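Local coordinates for catalase (Corynebacterium glutamicum atcc 13032, PDB 4B7H), which breaks down hydrogen peroxide to water and oxygen at a haem iron and is inhibited by nitric oxide, at the interface of chains A and B and the interface of chains A and C. Numbering follows the deposited sequence. Chains: chain A/B/C, Catalase.

Contact 1: the interface of chains A and B. Residues chain A 331, 333, 339, 346, 349, 428; chain B 24, 48, 50.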
# COMPACT_ATOMS: atom_id res chain seq x y z
N GLY A 331 16.83 11.96 -12.29
CA GLY A 331 17.32 12.73 -11.15
C GLY A 331 18.54 12.12 -10.48
O GLY A 331 19.16 12.74 -9.61
N ILE A 333 21.65 12.08 -10.81
CA ILE A 333 22.83 12.71 -11.36
C ILE A 333 23.98 12.66 -10.35
O ILE A 333 23.77 12.34 -9.17
CB ILE A 333 22.54 14.15 -11.81
CG1 ILE A 333 22.06 15.03 -10.65
CG2 ILE A 333 21.53 14.15 -12.96
CD1 ILE A 333 21.91 16.50 -11.03
N LEU A 339 21.60 19.76 -14.94
CA LEU A 339 20.37 19.83 -15.72
C LEU A 339 20.41 21.04 -16.67
O LEU A 339 21.50 21.50 -17.04
CB LEU A 339 19.16 19.91 -14.77
CG LEU A 339 19.17 18.87 -13.65
CD1 LEU A 339 18.04 19.08 -12.65
CD2 LEU A 339 19.13 17.46 -14.23
N GLN A 346 12.88 19.12 -16.19
CA GLN A 346 12.68 19.55 -14.81
C GLN A 346 11.48 18.84 -14.16
O GLN A 346 11.53 18.49 -12.98
CB GLN A 346 12.61 21.08 -14.72
CG GLN A 346 13.91 21.70 -15.20
CD GLN A 346 14.26 23.02 -14.53
OE1 GLN A 346 13.55 23.51 -13.65
NE2 GLN A 346 15.38 23.60 -14.96
N ILE A 349 12.58 15.26 -13.26
CA ILE A 349 13.43 15.16 -12.07
C ILE A 349 12.58 14.93 -10.81
O ILE A 349 13.01 14.26 -9.87
CB ILE A 349 14.36 16.39 -11.95
CG1 ILE A 349 15.30 16.49 -13.16
CG2 ILE A 349 15.17 16.35 -10.66
CD1 ILE A 349 16.22 15.29 -13.36
N ILE A 428 23.04 21.68 -9.43
CA ILE A 428 21.77 21.56 -10.13
C ILE A 428 22.06 21.89 -11.59
O ILE A 428 21.98 21.01 -12.45
CB ILE A 428 20.68 22.44 -9.49
CG1 ILE A 428 20.60 22.16 -7.99
CG2 ILE A 428 19.33 22.19 -10.14
CD1 ILE A 428 19.61 23.02 -7.25
N ARG B 24 22.98 11.58 -1.14
CA ARG B 24 21.62 11.24 -1.54
C ARG B 24 21.48 9.73 -1.63
O ARG B 24 22.47 9.00 -1.51
CB ARG B 24 21.25 11.90 -2.87
CG ARG B 24 21.30 13.42 -2.82
CD ARG B 24 20.53 14.08 -3.97
NE ARG B 24 20.33 13.23 -5.15
CZ ARG B 24 21.05 13.26 -6.27
NH1 ARG B 24 22.09 14.08 -6.42
NH2 ARG B 24 20.73 12.43 -7.25
N ASN B 48 13.63 21.50 -8.61
CA ASN B 48 14.73 20.55 -8.72
C ASN B 48 15.82 20.66 -7.65
O ASN B 48 17.01 20.51 -7.94
CB ASN B 48 15.35 20.61 -10.11
CG ASN B 48 14.37 20.22 -11.20
OD1 ASN B 48 13.35 19.54 -10.97
ND2 ASN B 48 14.68 20.63 -12.40
N ILE B 50 16.88 18.33 -5.58
CA ILE B 50 16.64 16.89 -5.57
C ILE B 50 16.71 16.35 -4.14
O ILE B 50 15.85 15.58 -3.71
CB ILE B 50 17.62 16.13 -6.50
CG1 ILE B 50 17.47 16.64 -7.94
CG2 ILE B 50 17.37 14.63 -6.43
CD1 ILE B 50 18.58 16.19 -8.87
O HOH W 1 13.55 23.47 -10.80
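Polar contact is sparse in this patch of the two-fold interface between chains A and B, one of the subunit contacts of the catalase tetramer. Its water-mediated link joins the side-chain oxygen of A:Gln346 to the backbone amide of B:Asn48: water 1 lies 2.8 Å from A:Gln346 OE1 and 2.9 Å from B:Asn48 N. The extended A:Gln346 side chain, on helix 343-359, crosses that of B:Asn48 at about a right angle, with the amide planes turned 55° apart. As modelled, one end of the B:Asn48 amide is badly matched to its neighbour. The oxygen B:Asn48 OD1 sits 2.9 Å from the backbone carbonyl A:Gln346 O, so two acceptors clash, while ND2 lies against the A:Gln346 side chain, OE1 included. The amide may be reversed, although ND2 as modelled faces A:Gln346 OE1, which an exchange would oppose with an oxygen.

Apolar groups close around the same asparagine and around B:Ile50, at the start of helix 50-59. The CB of B:Asn48 meets the methyl A:Leu339 CD1, and its amide abuts CB of A:Ile349. The methyl A:Ile428 CG2 comes to 3.6 Å from the backbone oxygen B:Asn48 O. B:Ile50 reaches obliquely across with its longer branch: B:Ile50 CG1 packs on the methyl A:Ile349 CG2 at 3.6 Å, and B:Ile50 CD1 comes tip to tip with A:Ile333 CD1 at 4.0 Å. A:Ile333 holds CG1 in the crowded position between backbone N and carbonyl carbon (chi1 60°), which carries CD1 toward B:Ile50.

B:Arg24 lies beside B:Ile50, its chain bent at chi3 (-22°), with one guanidinium face lying over B:Ile50 CB and A:Ile333 N at its edge. The nitrogen B:Arg24 NH2 is 2.9 Å from the carbonyl oxygen A:Gly331 O, yet the N-H points elsewhere and no hydrogen bond forms.

Contact 2: the interface of chains A and C. Residues chain A 66-69, 155-156, 159-160, 355, 358; chain C 59-60, 62-63.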
# COMPACT_ATOMS: atom_id res chain seq x y z
N GLU A 66 2.37 -1.82 -12.56
CA GLU A 66 3.34 -1.68 -13.64
C GLU A 66 3.67 -0.19 -13.80
O GLU A 66 2.91 0.67 -13.35
CB GLU A 66 2.78 -2.26 -14.95
CG GLU A 66 1.66 -1.41 -15.55
CD GLU A 66 1.00 -2.03 -16.78
OE1 GLU A 66 1.04 -3.28 -16.95
OE2 GLU A 66 0.42 -1.26 -17.60
N ARG A 67 4.80 0.11 -14.43
CA ARG A 67 5.14 1.50 -14.74
C ARG A 67 4.07 2.17 -15.60
O ARG A 67 3.51 1.54 -16.51
CB ARG A 67 6.43 1.57 -15.54
CG ARG A 67 7.65 1.14 -14.80
CD ARG A 67 8.71 0.75 -15.84
NE ARG A 67 10.01 0.50 -15.23
CZ ARG A 67 10.31 -0.60 -14.54
NH1 ARG A 67 9.40 -1.57 -14.39
NH2 ARG A 67 11.52 -0.73 -14.00
N ILE A 68 3.82 3.45 -15.33
CA ILE A 68 3.12 4.29 -16.29
C ILE A 68 3.99 5.50 -16.63
O ILE A 68 4.36 6.28 -15.74
CB ILE A 68 1.71 4.74 -15.78
CG1 ILE A 68 1.07 5.69 -16.80
CG2 ILE A 68 1.78 5.38 -14.38
CD1 ILE A 68 -0.38 6.07 -16.49
N PRO A 69 4.40 5.65 -17.91
CA PRO A 69 4.29 4.69 -19.01
C PRO A 69 5.50 3.75 -19.00
O PRO A 69 6.15 3.63 -17.96
CB PRO A 69 4.30 5.61 -20.26
CG PRO A 69 4.91 6.93 -19.79
CD PRO A 69 5.19 6.82 -18.31
N PHE A 155 2.35 16.32 -20.25
CA PHE A 155 2.75 14.92 -20.38
C PHE A 155 1.62 13.92 -20.06
O PHE A 155 1.40 12.99 -20.84
CB PHE A 155 4.03 14.67 -19.57
CG PHE A 155 4.47 13.25 -19.57
CD1 PHE A 155 5.15 12.71 -20.65
CD2 PHE A 155 4.24 12.45 -18.46
CE1 PHE A 155 5.59 11.39 -20.63
CE2 PHE A 155 4.67 11.14 -18.43
CZ PHE A 155 5.35 10.61 -19.51
N PRO A 156 0.88 14.12 -18.94
CA PRO A 156 -0.22 13.17 -18.69
C PRO A 156 -1.30 13.21 -19.78
O PRO A 156 -1.92 12.19 -20.05
CB PRO A 156 -0.77 13.63 -17.33
CG PRO A 156 0.43 14.22 -16.65
CD PRO A 156 1.12 14.98 -17.77
N ILE A 159 0.14 10.99 -22.62
CA ILE A 159 0.13 9.57 -22.27
C ILE A 159 -1.30 9.02 -22.19
O ILE A 159 -1.58 7.94 -22.72
CB ILE A 159 0.94 9.28 -21.00
CG1 ILE A 159 2.42 9.65 -21.21
CG2 ILE A 159 0.79 7.83 -20.59
CD1 ILE A 159 3.14 8.85 -22.31
N HIS A 160 -2.33 9.76 -21.47
CA HIS A 160 -3.69 9.25 -21.62
C HIS A 160 -4.07 9.16 -23.11
O HIS A 160 -4.68 8.18 -23.55
CB HIS A 160 -4.72 10.15 -20.94
CG HIS A 160 -4.59 10.28 -19.45
ND1 HIS A 160 -5.21 11.25 -18.69
CD2 HIS A 160 -3.88 9.53 -18.59
CE1 HIS A 160 -4.89 11.07 -17.42
NE2 HIS A 160 -4.08 10.03 -17.33
N GLN A 355 6.89 8.32 -8.58
CA GLN A 355 6.19 7.09 -8.96
C GLN A 355 6.81 5.87 -8.28
O GLN A 355 6.09 4.97 -7.83
CB GLN A 355 6.14 6.88 -10.48
CG GLN A 355 5.33 5.61 -10.79
CD GLN A 355 4.95 5.43 -12.25
OE1 GLN A 355 4.76 4.28 -12.69
NE2 GLN A 355 4.80 6.52 -12.99
N TYR A 358 5.72 4.93 -4.85
CA TYR A 358 4.42 4.24 -4.87
C TYR A 358 4.52 2.83 -5.48
O TYR A 358 4.03 1.85 -4.90
CB TYR A 358 3.42 5.06 -5.68
CG TYR A 358 2.18 4.28 -6.08
CD1 TYR A 358 1.24 3.91 -5.12
CD2 TYR A 358 1.95 3.90 -7.40
CE1 TYR A 358 0.12 3.19 -5.46
CE2 TYR A 358 0.82 3.18 -7.75
CZ TYR A 358 -0.09 2.82 -6.78
OH TYR A 358 -1.22 2.11 -7.08
N PHE C 59 -1.24 11.08 -11.81
CA PHE C 59 -0.86 10.29 -12.98
C PHE C 59 0.06 9.14 -12.57
O PHE C 59 -0.13 7.99 -12.99
CB PHE C 59 -0.17 11.20 -13.99
CG PHE C 59 0.49 10.48 -15.13
CD1 PHE C 59 -0.22 10.16 -16.28
CD2 PHE C 59 1.84 10.14 -15.06
CE1 PHE C 59 0.40 9.51 -17.35
CE2 PHE C 59 2.47 9.49 -16.12
CZ PHE C 59 1.75 9.18 -17.26
N ASN C 60 1.04 9.44 -11.72
CA ASN C 60 2.01 8.45 -11.24
C ASN C 60 1.38 7.30 -10.47
O ASN C 60 2.02 6.26 -10.29
CB ASN C 60 3.07 9.11 -10.34
CG ASN C 60 4.17 9.81 -11.12
OD1 ASN C 60 4.88 10.68 -10.58
ND2 ASN C 60 4.33 9.45 -12.38
N GLU C 62 -1.83 6.02 -11.13
CA GLU C 62 -2.99 5.46 -11.84
C GLU C 62 -3.04 3.95 -11.81
O GLU C 62 -4.13 3.37 -11.73
CB GLU C 62 -3.04 5.94 -13.29
CG GLU C 62 -3.41 7.39 -13.38
CD GLU C 62 -3.62 7.90 -14.79
OE1 GLU C 62 -3.85 7.11 -15.73
OE2 GLU C 62 -3.57 9.14 -14.93
N ASN C 63 -1.88 3.30 -11.90
CA ASN C 63 -1.86 1.85 -12.01
C ASN C 63 -1.97 1.15 -10.66
O ASN C 63 -1.47 1.65 -9.64
CB ASN C 63 -0.58 1.37 -12.72
CG ASN C 63 -0.61 1.62 -14.22
OD1 ASN C 63 -1.67 1.75 -14.82
ND2 ASN C 63 0.57 1.67 -14.82
O HOH W 2 1.01 1.42 -17.75
O HOH W 3 -2.15 -0.58 -16.71
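The side-chain nitrogen ND2 of C:Asn63 is gripped by two partners, the backbone carbonyl A:Glu66 O at 2.9 Å and water 2. The carbonyl oxygen lies nearly in the plane of the C:Asn63 amide, but the donor stands above the carbonyl plane of A:Glu66. A:Glu66 to A:Pro69 belong to the conserved haem-catalase segment that runs into the distal histidine, A:His70, so chain C probably helps to brace the backbone leading to the active site. Carboxylate oxygen A:Glu66 OE2 takes waters 2 and 3, and water 3 returns to C:Asn63 OD1, which fixes the amide's rotation.

From helix 343-359, the phenol A:Tyr358 OH donates in the carbonyl plane to the backbone C:Asn63 O at 2.6 Å. On the same helix A:Gln355 clamps one residue twice: OE1 accepts from A:Ile68 N at 2.9 Å, and NE2 donates to A:Ile68 O at 2.8 Å, both nearly straight. With NE2 so committed, the 3.0 Å approach of A:Gln355 NE2 to C:Asn60 ND2 sets donor against donor; the C:Asn60 amide may be modelled the wrong way round.

C:Phe59, its CG anti to the backbone N (chi1 169°), projects into an apolar pocket. A:Ile68 CG1 meets the tip of the ring, A:Pro156 its base and A:Ile159 CG2 its edge. The nitric-oxide-pocket residue A:Phe155 meets it edge-to-face, planes 71° apart, and A:Phe155 CE2 lies 3.6 Å from C:Phe59 CE2. Beside this ring, A:His160 NE2 donates in its ring plane to the syn lone pair of C:Glu62 OE2 at 2.6 Å, a charged setting that would probably favour a protonated imidazole.

The C-alpha centres of contact 1 and contact 2 are about 20 Å apart, but the same two elements serve both. On chain A, helix 343-359 offers its early residues to chain B and its late ones to chain C; between them lies A:Tyr352, the proximal tyrosine of the haem. On the partner side, contact 1 uses the start of helix 50-59 and contact 2 its end and the loop beyond. Because the copies are equivalent and both interfaces two-fold symmetric, helix 343-359 in every subunit bridges two neighbours. This suggests that the subunit contacts lie close around the haem pockets, and assembly probably steadies the active site.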